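Local coordinates for protein glycoside hydrolase family 31 (Trueperella pyogenes, PDB 5I0F) that breaks down cycloalternan, a cyclic glucose oligosaccharide, probably by the retaining mechanism of family 31 glycoside hydrolases, through a covalent glycosyl-enzyme intermediate, at residues Leu391-Asp395 against Asp396-Pro400; Val416-Pro419 against Asp420-Tyr424; Arg452-Val456 against Glu457-Ile461; Thr3-Pro6 against Arg7-His11; Gln307-Val310 against Met311-Met314. One frame throughout, in Å; residues are numbered along the deposited sequence.

Contacts 1, 2, 3 and 5 belong to the barrel domain that carries the bound glycan, while contact 4 starts the chain in the N-terminal beta domain. Contact 1 lies nearest the sugar, with the K393 side chain about 5 Å from a glucose unit; in contact 5 the side chain of V310 is about 12 Å from a bound alpha-D-glucopyranose. Contacts 1 and 2 come within about 6 Å at their nearest atoms, as do contacts 2 and 4, and the latter two share R427, which pairs with both E418 and E10. Contacts 3 and 5, with centres about 20 Å apart, both pack against helix 370-379. Contacts 4 and 5 are the most distant, at about 47 Å between centres.

Contact 1: residues Leu391-Asp395 against Asp396-Pro400; sequences LQKTD and DDLGP. With CA (calcium ion), chain I.
With chi1 at -47° in D395 and +66° in D397, the two carboxylates come to lie side by side, pointing the same way and nearly coplanar (22° between planes). D397 OD1 reaches D395 CB at 3.0 Å and stands 3.6 Å from D395 OD2, a close approach of like charges that the nearby calcium ion may help to offset. D396, between them in sequence, swings out and grips that calcium with both oxygens, OD1 at 2.7 Å and OD2 at 2.8 Å, while water 1 binds the metal at 2.4 Å. On the inner side L398 folds back over the chain: its CD1 lies 3.3 Å from K393 O, and its CG is close to D395 O. The same carbonyl O of D395 accepts a weak hydrogen bond from L398 N (3.4 Å). D395 N is buried underneath and has no partner in the model. K393 extends away from the turn to bond E335 O through NZ. The chain from D395 to L398 is a type I beta turn, and G399 follows as the N-cap of helix 400-412; the whole is a beta-alpha loop of the TIM barrel, leading out of strand 383-388 and bordering the bound glycan.

Contact 2: residues Val416-Pro419 against Asp420-Tyr424; sequences VKEP and DGTPY
The E418 carboxylate comes up beside the Y424 ring at a slant, their planes 56° apart, with OE2 of E418 3.7 Å from CD1 of Y424. A bend at chi2 (-84°) turns the acid back over the hairpin, where CG of E418 rests near the carbonyl O atoms of T422 and P423; its OE1 pairs with R427. V416 lies alongside Y424 and points the same way, CG1 to CB 4.0 Å. K417 stretches out beside the G421-T422 backbone, its CD close to G421 O, and water 3 links its NZ to that same oxygen. At the tip D420 OD1 is held twice by T422: OG1 bonds it at 2.7 Å on the syn side, and the backbone N comes from above the carboxylate plane at 3.1 Å, closing an Asx turn. The frame is a hairpin with a single bridge, K417 to P423, a type I turn and a G1 bulge. G421 N bonds E418 O (2.9 Å) across the turn, E418 N bonds T422 O (2.9 Å), and Y424 N bonds V416 O (2.8 Å). G421 takes the positive phi of 94° that the bulge needs. In the loop after helix 400-412 and before helix 442-450, the hairpin meets other loops: Y424 OH bonds H471 O, V416 pairs with M436 through the backbone, and P419 O receives R478 NE from the loop after barrel strand 463-466.

Contact 3: residues Arg452-Val456 against Glu457-Ile461; sequences RRYLV and EDLDI
V456 and I461 meet nearly at right angles in the tight half of this contact, CG2 of V456 against CG1 of I461 at 3.9 Å. Next to them L455 touches both partners ahead of it, CD2 on CD1 of L459 (3.9 Å) and CB on CD1 of I461. Y454 lies side by side with L459, while L455 CG sits over one face of the tyrosine ring, toward its rim. Helix 370-379 lies beyond, receiving L459 and I461, and L504 of helix 485-506 meets V456. The backbone winds down just as closely: Y454 O accepts from D458 N (2.8 Å) and also from L459 N (3.0 Å), a widening to i+5, and L455 O takes I461 N at 3.2 Å. Positive phi at D460 (75°) then ends the helical run and turns the chain toward strand 463-466.

The outer side is polar and more open to solvent at E457, which is exposed. R453, extended as far as CD and then bent at chi3 (-69°), brings NH1 to E457 OE2 at 2.9 Å; the acceptor is near the guanidinium plane, but the nitrogen stands above the carboxylate plane. Water 4 lies within hydrogen-bonding distance of V456 O and of D460 OD1, the latter 2.7 Å from it. D460 also pairs with K509.

R453 is shared among E457, E450 and S506, and E457 in turn reaches R355, which also pairs with D458. Such alternating charges would be expected to keep these groups ionised and to fix the rotation of both the arginine and the glutamate at the exposed helix end.

Contact 4: residues Thr3-Pro6 against Arg7-His11; sequences THRP and RGIEH
G8 N donates to R5 O at 2.9 Å, the bond that closes a type I beta turn from R5 to G8. It comes from well above the carbonyl plane, 59° out of it, and P6 occupies the second position of the turn. G8, the last residue of the turn, has a positive phi of 72°, and its peptide slides beneath the R5 side chain. R5 leaves its CA with CG anti to the carbonyl carbon and bends at chi3 (-67°), which lays the guanidinium over the G8-I9 peptide. G8 O lies under the centre of that group, 3.8 Å from R5 CZ, and I9 N under the same face nearer the rim, 3.7 Å from R5 NH2. R5 NE forms a salt bridge with D18. R7, the third residue of the turn, also bends at chi3 and sets its NH1 against the carboxylate of E10, 3.0 Å from OE2, with a weaker bond to OE1 at 3.3 Å. R7 NH2 continues to D476, and E10 OE2 is shared with R427. One arginine thus lies face-on over a peptide while its charge is probably balanced by D18, and the other joins an alternating chain of charges that ties the N-terminal domain to the barrel loops; the E10 carboxylate between two arginines is probably held ionised.

Contact 5: residues Gln307-Val310 against Met311-Met314; sequences QSLV and MEQM
Backbone bonds run first: M311 N to Q307 O and E312 N to S308 O, both 3.0 Å, and M314 N to V310 O, also 3.0 Å and in the carbonyl plane. Q313 N to L309 O is the slack one of the four, weak at 3.4 Å. Side-chain carbons ride on these carbonyls as well, M311 CG lying 3.2 Å from Q307 O because its CG is turned beside the backbone N (chi1 -66°).

Water makes the second kind of link, on the solvent side. E312 runs its extended chain back along L309, and its OE1 receives protons from two waters. Water 5 bridges to S308 OG; water 6 also donates to L309 O and accepts from Q313 NE2 at 2.8 Å, so a carboxylate, a carbonyl and an amide meet on one molecule. The amide oxygen of Q313 is taken by W607 NE1. On this side too a methyl meets the carboxylate, L309 CD2 against E312 OE1 at 3.8 Å, the two side chains pointing the same way.

These residues open helix 307-320, the helix of the barrel's first beta-alpha-beta unit, which carries the chain from strand 297-300 to strand 326-329 in the TIM-barrel manner.

Apolar contacts follow the buried side. V310 and M314 sit one turn apart, CG1 of V310 4.3 Å from CG of M314, and the two reach I329 and V327 of the neighbouring strand. M311, bent at chi2 and chi3, turns toward M373 and L377 of helix 370-379.

Contact 1: residues Leu391-Asp395 against Asp396-Pro400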
# COMPACT_ATOMS: atom_id res chain seq x y z
N LEU A 391 -0.26 -14.77 -4.24
CA LEU A 391 0.47 -15.79 -3.51
C LEU A 391 -0.21 -17.15 -3.72
O LEU A 391 -1.42 -17.22 -3.95
CB LEU A 391 0.53 -15.51 -2.01
CG LEU A 391 1.37 -14.28 -1.58
CD1 LEU A 391 1.16 -13.97 -0.11
CD2 LEU A 391 2.85 -14.50 -1.87
N GLN A 392 0.58 -18.21 -3.64
CA GLN A 392 0.07 -19.57 -3.80
C GLN A 392 0.51 -20.31 -2.56
O GLN A 392 1.72 -20.58 -2.40
CB GLN A 392 0.65 -20.22 -5.05
CG GLN A 392 0.14 -21.63 -5.30
CD GLN A 392 -1.26 -21.69 -5.89
OE1 GLN A 392 -1.54 -21.05 -6.90
NE2 GLN A 392 -2.12 -22.48 -5.29
N LYS A 393 -0.44 -20.62 -1.68
CA LYS A 393 -0.12 -21.33 -0.44
C LYS A 393 0.58 -22.65 -0.74
O LYS A 393 0.33 -23.29 -1.75
CB LYS A 393 -1.36 -21.62 0.38
CG LYS A 393 -2.06 -20.42 1.01
CD LYS A 393 -3.33 -20.89 1.71
CE LYS A 393 -3.87 -19.83 2.67
NZ LYS A 393 -5.05 -20.30 3.45
N THR A 394 1.45 -23.06 0.18
CA THR A 394 2.11 -24.35 0.14
C THR A 394 2.02 -25.08 1.50
O THR A 394 2.93 -25.82 1.84
CB THR A 394 3.60 -24.19 -0.22
OG1 THR A 394 4.23 -23.37 0.77
CG2 THR A 394 3.76 -23.53 -1.58
N ASP A 395 0.95 -24.91 2.26
CA ASP A 395 0.78 -25.65 3.54
C ASP A 395 0.83 -27.16 3.24
O ASP A 395 0.32 -27.63 2.22
CB ASP A 395 -0.56 -25.39 4.26
CG ASP A 395 -0.96 -23.89 4.36
OD1 ASP A 395 -0.36 -23.01 3.71
OD2 ASP A 395 -1.94 -23.62 5.11
N ASP A 396 1.45 -27.92 4.14
CA ASP A 396 1.40 -29.39 4.07
C ASP A 396 -0.03 -30.02 4.14
O ASP A 396 -0.21 -31.16 3.70
CB ASP A 396 2.30 -30.01 5.15
CG ASP A 396 2.01 -29.49 6.56
OD1 ASP A 396 0.97 -28.83 6.77
OD2 ASP A 396 2.83 -29.73 7.47
N ASP A 397 -1.02 -29.27 4.67
CA ASP A 397 -2.42 -29.75 4.78
C ASP A 397 -3.39 -29.24 3.70
O ASP A 397 -4.61 -29.30 3.87
CB ASP A 397 -2.98 -29.44 6.18
CG ASP A 397 -3.13 -27.95 6.45
OD1 ASP A 397 -2.65 -27.11 5.65
OD2 ASP A 397 -3.72 -27.62 7.51
N LEU A 398 -2.86 -28.74 2.60
CA LEU A 398 -3.67 -28.40 1.44
C LEU A 398 -4.18 -29.68 0.81
O LEU A 398 -3.49 -30.71 0.86
CB LEU A 398 -2.84 -27.65 0.39
CG LEU A 398 -2.31 -26.27 0.80
CD1 LEU A 398 -1.39 -25.73 -0.28
CD2 LEU A 398 -3.47 -25.32 1.05
N GLY A 399 -5.35 -29.60 0.18
CA GLY A 399 -5.91 -30.70 -0.59
C GLY A 399 -5.18 -30.87 -1.92
O GLY A 399 -4.35 -30.04 -2.27
N PRO A 400 -5.50 -31.96 -2.67
CA PRO A 400 -4.77 -32.27 -3.90
C PRO A 400 -4.84 -31.22 -5.00
O PRO A 400 -3.86 -31.05 -5.72
CB PRO A 400 -5.43 -33.57 -4.41
CG PRO A 400 -6.15 -34.14 -3.25
CD PRO A 400 -6.47 -33.01 -2.30
CA CA I . 0.84 -29.16 9.42
O HOH W 1 -1.40 -28.60 9.00

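Contact 2: residues Val416-Pro419 against Asp420-Tyr424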
# COMPACT_ATOMS: atom_id res chain seq x y z
N VAL A 416 8.44 -15.96 -8.86
CA VAL A 416 9.60 -15.18 -8.36
C VAL A 416 10.64 -16.17 -7.78
O VAL A 416 10.28 -17.10 -7.07
CB VAL A 416 9.21 -14.11 -7.33
CG1 VAL A 416 10.42 -13.30 -6.89
CG2 VAL A 416 8.16 -13.18 -7.94
N LYS A 417 11.92 -15.97 -8.11
CA LYS A 417 12.98 -16.89 -7.69
C LYS A 417 13.98 -16.29 -6.72
O LYS A 417 14.24 -15.11 -6.75
CB LYS A 417 13.69 -17.43 -8.93
CG LYS A 417 12.78 -18.39 -9.66
CD LYS A 417 13.28 -18.81 -11.02
CE LYS A 417 12.16 -19.52 -11.76
NZ LYS A 417 12.71 -20.43 -12.76
N GLU A 418 14.53 -17.13 -5.84
CA GLU A 418 15.71 -16.77 -5.04
C GLU A 418 16.94 -16.73 -6.00
O GLU A 418 16.91 -17.29 -7.13
CB GLU A 418 15.96 -17.78 -3.89
CG GLU A 418 14.78 -18.20 -2.98
CD GLU A 418 14.41 -17.28 -1.80
OE1 GLU A 418 15.03 -16.21 -1.61
OE2 GLU A 418 13.44 -17.67 -1.04
N PRO A 419 18.05 -16.09 -5.56
CA PRO A 419 19.25 -16.07 -6.43
C PRO A 419 19.72 -17.43 -6.93
O PRO A 419 20.18 -17.51 -8.05
CB PRO A 419 20.31 -15.34 -5.59
CG PRO A 419 19.72 -15.15 -4.24
CD PRO A 419 18.24 -15.27 -4.35
N ASP A 420 19.54 -18.51 -6.15
CA ASP A 420 19.89 -19.88 -6.62
C ASP A 420 18.92 -20.57 -7.60
O ASP A 420 19.12 -21.73 -7.93
CB ASP A 420 20.15 -20.82 -5.43
CG ASP A 420 18.89 -21.21 -4.67
OD1 ASP A 420 17.76 -20.72 -4.97
OD2 ASP A 420 19.04 -22.02 -3.73
N GLY A 421 17.85 -19.89 -8.02
CA GLY A 421 16.91 -20.44 -9.01
C GLY A 421 15.70 -21.15 -8.44
O GLY A 421 14.79 -21.48 -9.19
N THR A 422 15.69 -21.40 -7.13
CA THR A 422 14.58 -22.12 -6.51
C THR A 422 13.49 -21.08 -6.23
O THR A 422 13.77 -19.88 -6.25
CB THR A 422 15.01 -22.82 -5.22
OG1 THR A 422 15.46 -21.86 -4.25
CG2 THR A 422 16.15 -23.81 -5.50
N PRO A 423 12.25 -21.52 -6.00
CA PRO A 423 11.19 -20.52 -5.86
C PRO A 423 11.30 -19.67 -4.59
O PRO A 423 11.61 -20.20 -3.51
CB PRO A 423 9.91 -21.35 -5.83
CG PRO A 423 10.29 -22.66 -6.49
CD PRO A 423 11.69 -22.89 -6.03
N TYR A 424 10.99 -18.38 -4.72
CA TYR A 424 10.90 -17.50 -3.56
C TYR A 424 9.81 -18.03 -2.63
O TYR A 424 8.70 -18.34 -3.09
CB TYR A 424 10.59 -16.04 -3.98
CG TYR A 424 10.31 -15.09 -2.80
CD1 TYR A 424 11.32 -14.74 -1.90
CD2 TYR A 424 9.03 -14.55 -2.59
CE1 TYR A 424 11.08 -13.87 -0.83
CE2 TYR A 424 8.76 -13.69 -1.52
CZ TYR A 424 9.79 -13.35 -0.64
OH TYR A 424 9.52 -12.52 0.42
O HOH W 2 7.84 -17.86 -5.64
O HOH W 3 15.05 -22.03 -12.01

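Contact 3: residues Arg452-Val456 against Glu457-Ile461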
# COMPACT_ATOMS: atom_id res chain seq x y z
N ARG A 452 -8.11 -17.96 -13.43
CA ARG A 452 -9.31 -17.22 -12.99
C ARG A 452 -10.25 -16.80 -14.10
O ARG A 452 -11.28 -16.17 -13.80
CB ARG A 452 -8.90 -15.91 -12.28
CG ARG A 452 -8.32 -16.11 -10.91
CD ARG A 452 -6.81 -16.23 -10.91
NE ARG A 452 -6.44 -16.55 -9.55
CZ ARG A 452 -5.42 -17.29 -9.16
NH1 ARG A 452 -4.53 -17.81 -10.02
NH2 ARG A 452 -5.28 -17.51 -7.87
N ARG A 453 -9.91 -17.09 -15.35
CA ARG A 453 -10.66 -16.55 -16.49
C ARG A 453 -12.12 -16.96 -16.45
O ARG A 453 -13.01 -16.15 -16.74
CB ARG A 453 -10.01 -16.97 -17.83
CG ARG A 453 -10.77 -16.50 -19.08
CD ARG A 453 -10.00 -16.83 -20.36
NE ARG A 453 -8.81 -16.00 -20.45
CZ ARG A 453 -8.78 -14.73 -20.81
NH1 ARG A 453 -9.89 -14.08 -21.14
NH2 ARG A 453 -7.62 -14.08 -20.82
N TYR A 454 -12.39 -18.21 -16.07
CA TYR A 454 -13.79 -18.71 -16.01
C TYR A 454 -14.69 -17.91 -15.05
O TYR A 454 -15.89 -17.82 -15.28
CB TYR A 454 -13.86 -20.20 -15.67
CG TYR A 454 -13.85 -20.49 -14.19
CD1 TYR A 454 -12.66 -20.60 -13.48
CD2 TYR A 454 -15.04 -20.65 -13.49
CE1 TYR A 454 -12.66 -20.87 -12.13
CE2 TYR A 454 -15.05 -20.90 -12.13
CZ TYR A 454 -13.86 -21.01 -11.46
OH TYR A 454 -13.89 -21.27 -10.11
N LEU A 455 -14.10 -17.32 -14.01
CA LEU A 455 -14.86 -16.47 -13.07
C LEU A 455 -15.48 -15.29 -13.80
O LEU A 455 -16.61 -14.90 -13.50
CB LEU A 455 -13.96 -15.93 -11.95
CG LEU A 455 -13.35 -16.99 -11.05
CD1 LEU A 455 -12.29 -16.34 -10.17
CD2 LEU A 455 -14.43 -17.70 -10.22
N VAL A 456 -14.73 -14.71 -14.73
CA VAL A 456 -15.17 -13.57 -15.51
C VAL A 456 -16.02 -14.05 -16.71
O VAL A 456 -17.11 -13.53 -16.92
CB VAL A 456 -14.00 -12.70 -15.98
CG1 VAL A 456 -14.50 -11.49 -16.71
CG2 VAL A 456 -13.17 -12.21 -14.78
N GLU A 457 -15.53 -15.02 -17.47
CA GLU A 457 -16.19 -15.40 -18.73
C GLU A 457 -17.44 -16.25 -18.54
O GLU A 457 -18.39 -16.08 -19.29
CB GLU A 457 -15.21 -16.09 -19.69
CG GLU A 457 -14.14 -15.15 -20.18
CD GLU A 457 -13.29 -15.71 -21.30
OE1 GLU A 457 -13.37 -16.93 -21.61
OE2 GLU A 457 -12.54 -14.90 -21.86
N ASP A 458 -17.42 -17.15 -17.55
CA ASP A 458 -18.51 -18.09 -17.31
C ASP A 458 -19.42 -17.60 -16.17
O ASP A 458 -20.62 -17.54 -16.37
CB ASP A 458 -17.98 -19.53 -17.08
CG ASP A 458 -17.12 -20.03 -18.25
OD1 ASP A 458 -17.30 -19.49 -19.36
OD2 ASP A 458 -16.26 -20.95 -18.08
N LEU A 459 -18.87 -17.23 -15.03
CA LEU A 459 -19.68 -16.75 -13.90
C LEU A 459 -20.10 -15.27 -13.97
O LEU A 459 -21.05 -14.86 -13.31
CB LEU A 459 -18.99 -17.05 -12.58
CG LEU A 459 -18.82 -18.53 -12.25
CD1 LEU A 459 -18.20 -18.68 -10.86
CD2 LEU A 459 -20.14 -19.28 -12.32
N ASP A 460 -19.38 -14.48 -14.79
CA ASP A 460 -19.74 -13.10 -15.12
C ASP A 460 -19.45 -12.10 -13.99
O ASP A 460 -20.14 -11.10 -13.87
CB ASP A 460 -21.19 -13.00 -15.62
CG ASP A 460 -21.46 -11.74 -16.46
OD1 ASP A 460 -20.55 -11.25 -17.17
OD2 ASP A 460 -22.61 -11.25 -16.40
N ILE A 461 -18.42 -12.34 -13.18
CA ILE A 461 -18.03 -11.33 -12.20
C ILE A 461 -17.48 -10.07 -12.88
O ILE A 461 -17.08 -10.09 -14.05
CB ILE A 461 -17.03 -11.84 -11.14
CG1 ILE A 461 -15.65 -12.08 -11.71
CG2 ILE A 461 -17.54 -13.09 -10.43
CD1 ILE A 461 -14.62 -12.22 -10.62
O HOH W 4 -19.04 -12.83 -18.76

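Contact 4: residues Thr3-Pro6 against Arg7-His11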
# COMPACT_ATOMS: atom_id res chain seq x y z
N THR A 3 23.89 -19.96 10.36
CA THR A 3 23.31 -19.14 9.31
C THR A 3 23.79 -17.69 9.44
O THR A 3 23.68 -17.06 10.49
CB THR A 3 21.76 -19.18 9.38
OG1 THR A 3 21.34 -20.53 9.23
CG2 THR A 3 21.12 -18.34 8.28
N HIS A 4 24.34 -17.19 8.34
CA HIS A 4 24.64 -15.78 8.21
C HIS A 4 24.23 -15.36 6.81
O HIS A 4 24.63 -15.97 5.84
CB HIS A 4 26.12 -15.51 8.42
CG HIS A 4 26.51 -14.09 8.17
ND1 HIS A 4 26.26 -13.08 9.08
CD2 HIS A 4 27.10 -13.50 7.11
CE1 HIS A 4 26.72 -11.94 8.60
NE2 HIS A 4 27.23 -12.16 7.41
N ARG A 5 23.39 -14.33 6.74
CA ARG A 5 22.99 -13.70 5.48
C ARG A 5 23.32 -12.23 5.64
O ARG A 5 22.69 -11.57 6.45
CB ARG A 5 21.49 -13.84 5.25
CG ARG A 5 20.98 -15.25 4.99
CD ARG A 5 19.46 -15.25 4.80
NE ARG A 5 18.76 -14.91 6.03
CZ ARG A 5 17.43 -14.88 6.18
NH1 ARG A 5 16.62 -15.17 5.17
NH2 ARG A 5 16.91 -14.57 7.37
N PRO A 6 24.30 -11.71 4.89
CA PRO A 6 24.73 -10.32 5.09
C PRO A 6 23.60 -9.28 5.12
O PRO A 6 23.67 -8.32 5.87
CB PRO A 6 25.63 -10.08 3.87
CG PRO A 6 26.18 -11.41 3.54
CD PRO A 6 25.06 -12.37 3.80
N ARG A 7 22.57 -9.47 4.30
CA ARG A 7 21.43 -8.54 4.27
C ARG A 7 20.25 -8.98 5.11
O ARG A 7 19.27 -8.23 5.24
CB ARG A 7 20.99 -8.30 2.83
CG ARG A 7 21.98 -7.49 2.00
CD ARG A 7 21.56 -7.44 0.53
NE ARG A 7 22.25 -8.51 -0.18
CZ ARG A 7 21.74 -9.67 -0.59
NH1 ARG A 7 20.47 -9.99 -0.40
NH2 ARG A 7 22.53 -10.53 -1.21
N GLY A 8 20.32 -10.18 5.68
CA GLY A 8 19.28 -10.68 6.56
C GLY A 8 18.00 -11.07 5.84
O GLY A 8 18.02 -11.47 4.67
N ILE A 9 16.89 -10.95 6.56
CA ILE A 9 15.57 -11.32 6.03
C ILE A 9 15.11 -10.26 5.00
O ILE A 9 14.31 -10.57 4.10
CB ILE A 9 14.55 -11.50 7.18
CG1 ILE A 9 13.24 -12.14 6.68
CG2 ILE A 9 14.29 -10.18 7.90
CD1 ILE A 9 12.31 -12.52 7.82
N GLU A 10 15.64 -9.05 5.15
CA GLU A 10 15.40 -7.93 4.20
C GLU A 10 13.97 -7.37 4.33
O GLU A 10 13.36 -6.92 3.36
CB GLU A 10 15.79 -8.27 2.75
CG GLU A 10 17.26 -8.65 2.65
CD GLU A 10 17.71 -8.98 1.24
OE1 GLU A 10 18.00 -8.05 0.45
OE2 GLU A 10 17.78 -10.19 0.90
N HIS A 11 13.47 -7.39 5.55
CA HIS A 11 12.32 -6.56 5.96
C HIS A 11 12.84 -5.11 5.79
O HIS A 11 13.92 -4.80 6.25
CB HIS A 11 11.96 -6.91 7.41
CG HIS A 11 10.76 -6.20 7.97
ND1 HIS A 11 10.69 -4.84 8.04
CD2 HIS A 11 9.66 -6.66 8.61
CE1 HIS A 11 9.55 -4.47 8.61
NE2 HIS A 11 8.91 -5.57 8.98

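Contact 5: residues Gln307-Val310 against Met311-Met314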
# COMPACT_ATOMS: atom_id res chain seq x y z
N GLN A 307 -23.40 -17.91 0.25
CA GLN A 307 -24.34 -17.26 -0.65
C GLN A 307 -25.52 -16.69 0.14
O GLN A 307 -26.01 -15.57 -0.13
CB GLN A 307 -24.81 -18.26 -1.71
CG GLN A 307 -25.55 -17.66 -2.90
CD GLN A 307 -25.73 -18.65 -4.04
OE1 GLN A 307 -24.87 -19.54 -4.27
NE2 GLN A 307 -26.82 -18.49 -4.79
N SER A 308 -25.96 -17.45 1.14
CA SER A 308 -27.00 -17.00 2.05
C SER A 308 -26.63 -15.71 2.78
O SER A 308 -27.45 -14.79 2.87
CB SER A 308 -27.32 -18.09 3.08
OG SER A 308 -28.41 -17.70 3.87
N LEU A 309 -25.41 -15.64 3.31
CA LEU A 309 -25.00 -14.42 4.04
C LEU A 309 -24.90 -13.19 3.13
O LEU A 309 -25.27 -12.09 3.54
CB LEU A 309 -23.70 -14.65 4.79
CG LEU A 309 -23.85 -15.57 6.00
CD1 LEU A 309 -22.49 -16.13 6.41
CD2 LEU A 309 -24.53 -14.85 7.16
N VAL A 310 -24.42 -13.37 1.90
CA VAL A 310 -24.31 -12.25 0.95
C VAL A 310 -25.72 -11.74 0.61
O VAL A 310 -26.00 -10.53 0.71
CB VAL A 310 -23.55 -12.63 -0.34
CG1 VAL A 310 -23.66 -11.52 -1.37
CG2 VAL A 310 -22.08 -12.93 -0.03
N MET A 311 -26.59 -12.67 0.24
CA MET A 311 -27.91 -12.29 -0.21
C MET A 311 -28.75 -11.68 0.90
O MET A 311 -29.54 -10.79 0.63
CB MET A 311 -28.61 -13.49 -0.85
CG MET A 311 -27.95 -13.95 -2.13
SD MET A 311 -27.84 -12.68 -3.42
CE MET A 311 -29.55 -12.54 -3.91
N GLU A 312 -28.57 -12.14 2.14
CA GLU A 312 -29.25 -11.54 3.30
C GLU A 312 -28.95 -10.03 3.41
O GLU A 312 -29.85 -9.21 3.66
CB GLU A 312 -28.86 -12.26 4.61
CG GLU A 312 -29.31 -11.55 5.90
CD GLU A 312 -28.86 -12.23 7.20
OE1 GLU A 312 -27.89 -13.02 7.19
OE2 GLU A 312 -29.48 -11.94 8.26
N GLN A 313 -27.68 -9.67 3.23
CA GLN A 313 -27.28 -8.29 3.29
C GLN A 313 -27.76 -7.46 2.10
O GLN A 313 -28.19 -6.32 2.29
CB GLN A 313 -25.77 -8.18 3.47
CG GLN A 313 -25.28 -8.82 4.79
CD GLN A 313 -25.96 -8.28 6.02
OE1 GLN A 313 -26.35 -7.10 6.11
NE2 GLN A 313 -26.16 -9.16 6.99
N MET A 314 -27.75 -8.05 0.90
CA MET A 314 -28.28 -7.37 -0.28
C MET A 314 -29.80 -7.15 -0.13
O MET A 314 -30.30 -6.07 -0.44
CB MET A 314 -27.95 -8.12 -1.57
CG MET A 314 -26.46 -8.31 -1.83
SD MET A 314 -25.55 -6.77 -1.96
CE MET A 314 -24.97 -6.56 -0.29
O HOH W 5 -28.43 -15.53 5.94
O HOH W 6 -25.32 -11.81 6.46